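Local coordinates for CRISPR/cas2 protein (Pyrococcus horikoshii OT3, PDB 6K2E) that probably serves as the small dimeric Cas2 component of the CRISPR spacer-acquisition machinery, with a likely role in nucleic-acid binding, at residues Y10-V14 against E15-R19; K22-K25 against T26-W30; G38-K42 against A43-E47. One frame throughout, in Å; residues are numbered along the deposited sequence.

Contact 1: residues Y10-V14 against E15-R19; sequences YDVNV and ERVNR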
loop_
_atom_site.group_PDB
_atom_site.type_symbol
_atom_site.label_atom_id
_atom_site.label_comp_id
_atom_site.label_asym_id
_atom_site.label_seq_id
_atom_site.Cartn_x
_atom_site.Cartn_y
_atom_site.Cartn_z
ATOM N N TYR A 10 5.623 0.563 4.046
ATOM C CA TYR A 10 6.449 1.291 5.006
ATOM C C TYR A 10 7.114 2.500 4.371
ATOM O O TYR A 10 7.370 2.548 3.171
ATOM C CB TYR A 10 7.538 0.431 5.671
ATOM C CG TYR A 10 8.654 -0.060 4.777
ATOM C CD1 TYR A 10 9.856 0.622 4.675
ATOM C CD2 TYR A 10 8.512 -1.229 4.070
ATOM C CE1 TYR A 10 10.869 0.151 3.855
ATOM C CE2 TYR A 10 9.506 -1.705 3.285
ATOM C CZ TYR A 10 10.678 -1.020 3.165
ATOM O OH TYR A 10 11.662 -1.533 2.348
ATOM N N ASP A 11 7.366 3.480 5.205
ATOM C CA ASP A 11 8.098 4.672 4.826
ATOM C C ASP A 11 8.980 5.003 6.029
ATOM O O ASP A 11 8.497 5.524 7.036
ATOM C CB ASP A 11 7.150 5.785 4.456
ATOM C CG ASP A 11 7.867 7.018 4.032
ATOM O OD1 ASP A 11 8.422 7.007 2.913
ATOM O OD2 ASP A 11 7.881 7.989 4.826
ATOM N N VAL A 12 10.227 4.533 5.992
ATOM C CA VAL A 12 11.164 4.692 7.092
ATOM C C VAL A 12 12.432 5.325 6.543
ATOM O O VAL A 12 12.704 5.282 5.340
ATOM C CB VAL A 12 11.480 3.376 7.851
ATOM C CG1 VAL A 12 10.201 2.671 8.276
ATOM C CG2 VAL A 12 12.376 2.454 7.060
ATOM N N ASN A 13 13.199 5.934 7.452
ATOM C CA ASN A 13 14.497 6.522 7.131
ATOM C C ASN A 13 15.470 5.472 6.583
ATOM O O ASN A 13 15.357 4.276 6.869
ATOM C CB ASN A 13 15.067 7.167 8.396
ATOM C CG ASN A 13 16.323 7.956 8.142
ATOM O OD1 ASN A 13 17.445 7.442 8.286
ATOM N ND2 ASN A 13 16.148 9.206 7.743
ATOM N N VAL A 14 16.432 5.931 5.778
ATOM C CA VAL A 14 17.305 5.023 5.049
ATOM C C VAL A 14 18.236 4.238 5.973
ATOM O O VAL A 14 18.604 3.104 5.645
ATOM C CB VAL A 14 18.081 5.842 3.985
ATOM C CG1 VAL A 14 19.113 6.770 4.614
ATOM C CG2 VAL A 14 18.743 4.950 2.952
ATOM N N GLU A 15 18.521 4.755 7.176
ATOM C CA GLU A 15 19.328 4.012 8.148
ATOM C C GLU A 15 18.577 2.802 8.696
ATOM O O GLU A 15 19.208 1.853 9.177
ATOM C CB GLU A 15 19.781 4.919 9.294
ATOM C CG GLU A 15 20.721 6.055 8.902
ATOM C CD GLU A 15 22.197 5.809 9.253
ATOM O OE1 GLU A 15 22.924 5.205 8.441
ATOM O OE2 GLU A 15 22.642 6.231 10.341
ATOM N N ARG A 16 17.240 2.824 8.644
ATOM C CA ARG A 16 16.404 1.764 9.185
ATOM C C ARG A 16 15.731 0.902 8.126
ATOM O O ARG A 16 14.982 -0.011 8.497
ATOM C CB ARG A 16 15.322 2.358 10.082
ATOM C CG ARG A 16 15.846 2.908 11.369
ATOM C CD ARG A 16 14.984 4.017 11.880
ATOM N NE ARG A 16 15.794 5.149 12.282
ATOM C CZ ARG A 16 15.375 6.401 12.247
ATOM N NH1 ARG A 16 14.154 6.660 11.824
ATOM N NH2 ARG A 16 16.175 7.390 12.640
ATOM N N VAL A 17 16.023 1.117 6.835
ATOM C CA VAL A 17 15.279 0.452 5.757
ATOM C C VAL A 17 15.574 -1.042 5.728
ATOM O O VAL A 17 14.676 -1.857 5.478
ATOM C CB VAL A 17 15.602 1.128 4.402
ATOM C CG1 VAL A 17 15.486 0.181 3.178
ATOM C CG2 VAL A 17 14.715 2.315 4.206
ATOM N N ASN A 18 16.789 -1.433 6.082
ATOM C CA ASN A 18 17.107 -2.846 6.036
ATOM C C ASN A 18 16.518 -3.619 7.203
ATOM O O ASN A 18 16.079 -4.763 7.021
ATOM C CB ASN A 18 18.606 -3.032 6.018
ATOM C CG ASN A 18 18.998 -4.214 5.212
ATOM O OD1 ASN A 18 19.524 -5.197 5.744
ATOM N ND2 ASN A 18 18.708 -4.156 3.909
ATOM N N ARG A 19 16.395 -2.977 8.364
ATOM C CA ARG A 19 15.809 -3.662 9.498
ATOM C C ARG A 19 14.310 -3.838 9.320
ATOM O O ARG A 19 13.788 -4.914 9.623
ATOM C CB ARG A 19 16.067 -2.865 10.778
ATOM C CG ARG A 19 17.515 -2.619 11.114
ATOM C CD ARG A 19 17.650 -1.729 12.347
ATOM N NE ARG A 19 17.158 -2.435 13.525
ATOM C CZ ARG A 19 16.680 -1.844 14.620
ATOM N NH1 ARG A 19 16.633 -0.508 14.709
ATOM N NH2 ARG A 19 16.255 -2.600 15.631
#

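Contact 2: residues K22-K25 against T26-W30; sequences KLLK and TYLFW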
loop_
_atom_site.group_PDB
_atom_site.type_symbol
_atom_site.label_atom_id
_atom_site.label_comp_id
_atom_site.label_asym_id
_atom_site.label_seq_id
_atom_site.Cartn_x
_atom_site.Cartn_y
_atom_site.Cartn_z
ATOM N N LYS A 22 13.927 -6.682 6.365
ATOM C CA LYS A 22 14.253 -8.051 6.773
ATOM C C LYS A 22 13.198 -8.601 7.723
ATOM O O LYS A 22 12.792 -9.767 7.606
ATOM C CB LYS A 22 15.638 -8.104 7.433
ATOM C CG LYS A 22 16.806 -8.094 6.450
ATOM C CD LYS A 22 18.125 -8.464 7.122
ATOM C CE LYS A 22 19.298 -8.412 6.129
ATOM N NZ LYS A 22 18.960 -8.993 4.793
ATOM N N LEU A 23 12.693 -7.738 8.609
ATOM C CA LEU A 23 11.640 -8.119 9.540
ATOM C C LEU A 23 10.345 -8.454 8.808
ATOM O O LEU A 23 9.722 -9.493 9.100
ATOM C CB LEU A 23 11.426 -6.988 10.543
ATOM C CG LEU A 23 10.246 -7.140 11.488
ATOM C CD1 LEU A 23 10.419 -8.380 12.363
ATOM C CD2 LEU A 23 10.028 -5.873 12.326
ATOM N N LEU A 24 9.969 -7.634 7.803
ATOM C CA LEU A 24 8.765 -7.924 7.034
ATOM C C LEU A 24 8.913 -9.150 6.137
ATOM O O LEU A 24 7.893 -9.754 5.789
ATOM C CB LEU A 24 8.372 -6.719 6.196
ATOM C CG LEU A 24 7.737 -5.553 6.947
ATOM C CD1 LEU A 24 7.716 -4.261 6.120
ATOM C CD2 LEU A 24 6.343 -5.929 7.409
ATOM N N LYS A 25 10.144 -9.544 5.764
ATOM C CA LYS A 25 10.311 -10.731 4.920
ATOM C C LYS A 25 10.204 -12.032 5.717
ATOM O O LYS A 25 9.875 -13.077 5.146
ATOM C CB LYS A 25 11.646 -10.666 4.154
ATOM C CG LYS A 25 11.884 -11.785 3.064
ATOM C CD LYS A 25 11.897 -11.284 1.576
ATOM C CE LYS A 25 11.553 -12.421 0.552
ATOM N NZ LYS A 25 10.092 -12.553 0.132
ATOM N N THR A 26 10.436 -11.986 7.031
ATOM C CA THR A 26 10.153 -13.138 7.882
ATOM C C THR A 26 8.660 -13.493 7.889
ATOM O O THR A 26 8.317 -14.679 7.892
ATOM C CB THR A 26 10.720 -12.935 9.303
ATOM O OG1 THR A 26 10.239 -11.723 9.875
ATOM C CG2 THR A 26 12.211 -12.855 9.209
ATOM N N TYR A 27 7.759 -12.494 7.921
ATOM C CA TYR A 27 6.336 -12.805 8.045
ATOM C C TYR A 27 5.603 -12.805 6.720
ATOM O O TYR A 27 4.603 -13.515 6.600
ATOM C CB TYR A 27 5.621 -11.811 8.966
ATOM C CG TYR A 27 6.086 -11.791 10.394
ATOM C CD1 TYR A 27 7.219 -11.074 10.750
ATOM C CD2 TYR A 27 5.394 -12.478 11.394
ATOM C CE1 TYR A 27 7.665 -11.035 12.043
ATOM C CE2 TYR A 27 5.838 -12.448 12.711
ATOM C CZ TYR A 27 6.984 -11.719 13.017
ATOM O OH TYR A 27 7.486 -11.638 14.290
ATOM N N LEU A 28 6.024 -12.004 5.737
ATOM C CA LEU A 28 5.153 -11.689 4.608
ATOM C C LEU A 28 5.878 -11.871 3.284
ATOM O O LEU A 28 7.100 -11.994 3.220
ATOM C CB LEU A 28 4.608 -10.253 4.719
ATOM C CG LEU A 28 3.634 -10.029 5.887
ATOM C CD1 LEU A 28 3.336 -8.561 6.156
ATOM C CD2 LEU A 28 2.366 -10.804 5.618
ATOM N N PHE A 29 5.096 -11.810 2.217
ATOM C CA PHE A 29 5.577 -11.964 0.852
ATOM C C PHE A 29 5.953 -10.590 0.332
ATOM O O PHE A 29 5.146 -9.660 0.365
ATOM C CB PHE A 29 4.492 -12.636 -0.009
ATOM C CG PHE A 29 4.645 -12.449 -1.508
ATOM C CD1 PHE A 29 3.870 -11.488 -2.195
ATOM C CD2 PHE A 29 5.499 -13.273 -2.254
ATOM C CE1 PHE A 29 3.985 -11.321 -3.586
ATOM C CE2 PHE A 29 5.619 -13.115 -3.655
ATOM C CZ PHE A 29 4.865 -12.139 -4.316
ATOM N N TRP A 30 7.180 -10.456 -0.125
ATOM C CA TRP A 30 7.626 -9.208 -0.729
ATOM C C TRP A 30 6.995 -9.038 -2.103
ATOM O O TRP A 30 7.285 -9.808 -3.027
ATOM C CB TRP A 30 9.142 -9.208 -0.821
ATOM C CG TRP A 30 9.685 -7.946 -1.256
ATOM C CD1 TRP A 30 9.115 -6.722 -1.120
ATOM C CD2 TRP A 30 10.918 -7.751 -1.906
ATOM N NE1 TRP A 30 9.917 -5.764 -1.644
ATOM C CE2 TRP A 30 11.042 -6.370 -2.137
ATOM C CE3 TRP A 30 11.949 -8.608 -2.314
ATOM C CZ2 TRP A 30 12.155 -5.825 -2.757
ATOM C CZ3 TRP A 30 13.064 -8.053 -2.941
ATOM C CH2 TRP A 30 13.153 -6.682 -3.152
#

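Contact 3: residues G38-K42 against A43-E47; sequences GELSK and AQLYE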
loop_
_atom_site.group_PDB
_atom_site.type_symbol
_atom_site.label_atom_id
_atom_site.label_comp_id
_atom_site.label_asym_id
_atom_site.label_seq_id
_atom_site.Cartn_x
_atom_site.Cartn_y
_atom_site.Cartn_z
ATOM N N GLY A 38 0.391 -10.721 2.637
ATOM C CA GLY A 38 0.213 -12.135 2.902
ATOM C C GLY A 38 -0.714 -12.391 4.074
ATOM O O GLY A 38 -1.150 -11.483 4.777
ATOM N N GLU A 39 -0.966 -13.678 4.295
ATOM C CA GLU A 39 -1.794 -14.125 5.402
ATOM C C GLU A 39 -1.011 -14.111 6.706
ATOM O O GLU A 39 0.163 -14.479 6.756
ATOM C CB GLU A 39 -2.274 -15.545 5.152
ATOM C CG GLU A 39 -3.582 -15.713 4.439
ATOM C CD GLU A 39 -4.056 -17.137 4.574
ATOM O OE1 GLU A 39 -4.130 -17.851 3.552
ATOM O OE2 GLU A 39 -4.304 -17.544 5.731
ATOM N N LEU A 40 -1.682 -13.726 7.772
ATOM C CA LEU A 40 -1.087 -13.719 9.091
ATOM C C LEU A 40 -2.147 -14.119 10.102
ATOM O O LEU A 40 -3.305 -13.720 9.990
ATOM C CB LEU A 40 -0.537 -12.343 9.450
ATOM C CG LEU A 40 0.829 -11.953 8.926
ATOM C CD1 LEU A 40 1.195 -10.593 9.527
ATOM C CD2 LEU A 40 1.851 -13.012 9.260
ATOM N N SER A 41 -1.732 -14.858 11.119
ATOM C CA SER A 41 -2.613 -15.084 12.243
ATOM C C SER A 41 -2.617 -13.840 13.112
ATOM O O SER A 41 -1.833 -12.909 12.912
ATOM C CB SER A 41 -2.145 -16.289 13.047
ATOM O OG SER A 41 -1.161 -15.884 13.984
ATOM N N LYS A 42 -3.450 -13.845 14.143
ATOM C CA LYS A 42 -3.582 -12.641 14.942
ATOM C C LYS A 42 -2.429 -12.503 15.921
ATOM O O LYS A 42 -1.974 -11.386 16.181
ATOM C CB LYS A 42 -4.909 -12.675 15.688
ATOM C CG LYS A 42 -5.425 -11.345 16.110
ATOM C CD LYS A 42 -6.898 -11.208 15.824
ATOM C CE LYS A 42 -7.744 -12.409 16.239
ATOM N NZ LYS A 42 -8.985 -12.539 15.394
ATOM N N ALA A 43 -1.896 -13.626 16.408
ATOM C CA ALA A 43 -0.691 -13.581 17.223
ATOM C C ALA A 43 0.506 -13.170 16.397
ATOM O O ALA A 43 1.380 -12.450 16.892
ATOM C CB ALA A 43 -0.447 -14.941 17.881
ATOM N N GLN A 44 0.537 -13.570 15.128
ATOM C CA GLN A 44 1.660 -13.210 14.284
ATOM C C GLN A 44 1.582 -11.745 13.868
ATOM O O GLN A 44 2.624 -11.080 13.817
ATOM C CB GLN A 44 1.723 -14.142 13.071
ATOM C CG GLN A 44 2.412 -15.478 13.363
ATOM C CD GLN A 44 2.303 -16.478 12.213
ATOM O OE1 GLN A 44 2.311 -16.095 11.044
ATOM N NE2 GLN A 44 2.223 -17.776 12.546
ATOM N N LEU A 45 0.365 -11.211 13.644
ATOM C CA LEU A 45 0.223 -9.793 13.312
ATOM C C LEU A 45 0.606 -8.910 14.493
ATOM O O LEU A 45 1.278 -7.891 14.317
ATOM C CB LEU A 45 -1.211 -9.484 12.857
ATOM C CG LEU A 45 -1.538 -8.010 12.520
ATOM C CD1 LEU A 45 -0.541 -7.407 11.520
ATOM C CD2 LEU A 45 -2.959 -7.795 12.019
ATOM N N TYR A 46 0.226 -9.308 15.706
ATOM C CA TYR A 46 0.633 -8.566 16.893
ATOM C C TYR A 46 2.131 -8.680 17.150
ATOM O O TYR A 46 2.727 -7.742 17.696
ATOM C CB TYR A 46 -0.154 -9.036 18.111
ATOM C CG TYR A 46 -1.472 -8.316 18.322
ATOM C CD1 TYR A 46 -1.518 -7.058 18.902
ATOM C CD2 TYR A 46 -2.682 -8.909 17.945
ATOM C CE1 TYR A 46 -2.732 -6.405 19.095
ATOM C CE2 TYR A 46 -3.893 -8.277 18.136
ATOM C CZ TYR A 46 -3.920 -7.024 18.712
ATOM O OH TYR A 46 -5.134 -6.389 18.899
ATOM N N GLU A 47 2.757 -9.808 16.776
ATOM C CA GLU A 47 4.202 -9.933 16.969
ATOM C C GLU A 47 4.974 -9.043 16.003
ATOM O O GLU A 47 5.940 -8.375 16.399
ATOM C CB GLU A 47 4.630 -11.395 16.814
ATOM C CG GLU A 47 6.036 -11.734 17.333
ATOM C CD GLU A 47 6.415 -13.196 17.071
ATOM O OE1 GLU A 47 6.438 -13.606 15.892
ATOM O OE2 GLU A 47 6.663 -13.949 18.043
#

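Contact 1: residues Y10-V14 against E15-R19
V12 lays its CG2 methyl against V17, with the closest approach to V17 CG2 at 3.7 Å. CG2 can reach forward to the helix because it stands between the backbone N and the carbonyl carbon of V12. The same V17 methyl also faces the edge of the Y10 ring, near the ring plane, where CE1 of Y10 lies 4.4 Å from V17 CG2. Y10 goes on to pack against V20, H21 and L24, and V12 also touches V20. These contacts tie the end of strand 3-11 to the start of helix 17-27, the first strand-to-helix turn of the ferredoxin-like fold of Cas2 proteins. N13 organises the turn. With CG anti to the backbone N (chi1 -173°), its OD1 accepts from E15 N at 3.1 Å, closing an Asx turn. That bond is nearly straight at the hydrogen, although the donor stands above the amide carbonyl plane. The backbone adds a beta turn, R16 N donating to N13 O at 3.0 Å. A leucine in place of N13 would probably leave E15 N without its side-chain acceptor and the start of the turn freer to move. R16 folds back so that one face of its guanidinium covers N13 CB, which sits 3.6 Å above the plane and toward the rim. Its charge is met by salt bridges from NH2 to E58 and from NH1 to D60, and D60 also accepts from N13 N.

Contact 2: residues K22-K25 against T26-W30
This is a local contact at the C-terminal end of helix 17-27, where the first helix of the ferredoxin-like fold gives way to strand 29-32. The evidence is that helical bonding, each N-H reaching back four residues, persists as far as L28 N, while the L28 backbone is already extended (phi/psi -132°/170°) and F29 and W30 are strand. T26 N donates to K22 O at 3.3 Å, and a weaker bond from the same N goes to L23 O. Two residues on, L28 N reaches L24 O at 2.9 Å. This last bond holds L28 against the helix end. Side chains continue the pattern. L23 CD1 lies 3.8 Å from Y27 CE1, and the two side chains run at a slant to each other. L23 O lies at the edge of the Y27 ring, in the ring plane. The Y27 ring is set by CG standing anti to the carbonyl carbon (chi1 -63°), and its hydroxyl is hydrogen-bonded to E47 and R51 of helix 42-55. L24 and L28 are buried side chains directed to the sheet: L24 packs on V8, Y10 and F36, while L28 packs on V6, V8, F36 and L40. They also touch each other lightly, L24 CD2 4.2 Å from L28 CD1. On the exposed side, K25 runs its bent chain past the end of the helix toward the strand, bringing NZ to 3.6 Å from W30 CB.

Contact 3: residues G38-K42 against A43-E47
L40 against L45 and S41 against Q44 form the close-packed part of this contact, at the second strand-to-helix turn of the ferredoxin-like fold, where strand 35-41 passes into helix 42-55. Strand and helix segments meet almost at a right angle, 99° between their directions. S41 is the N-cap. Its OG stands between the backbone N and the carbonyl carbon (chi1 85°), and from there it accepts from Q44 N at 3.1 Å. The backbone joins in, L45 N donating to S41 O at 2.9 Å, so side chain and carbonyl of one serine grip two N-H groups of the first helical turn. Beside them the buried L40 meets L45, side chains crossing near a right angle with CD1 of L40 4.1 Å from CD1 of L45. L40 rests on V6 and L28; L45, less deeply covered, on I64 and I66. The outer side is looser. Q44 is exposed, its extended chain carrying OE1 to 3.6 Å from L40 CD2, a glancing touch beside the core. K42 and Y46, one helical turn apart and also exposed, lie side by side and point the same way; behind them Y46 N donates to K42 O at 3.1 Å. K42 O sits at the edge of the Y46 ring, in its plane, while the aliphatic K42 CG runs alongside that ring at 4.0 Å from Y46 CE2.

In the fold
The three contacts come in series along the chain and mark successive turns between strands and helices: into helix 17-27 (contact 1), out of it (contact 2), and into helix 42-55 (contact 3). All reach one antiparallel sheet in which strand 35-41 lies between 29-32 and 3-11. Contacts 1 and 2 share helix 17-27, their centres 14 Å apart, and touch where Y10 CD2 packs 3.7 Å from L24 CD1. Contacts 2 and 3 lie 12 Å apart between centres and meet through L28 on L40 and the probable Y27 OH to E47 OE1 hydrogen bond. Contacts 1 and 3 stay separate, centres about 21 Å and nearest atoms about 11 Å apart, so contact 2 links them, joining both helices to the shared core.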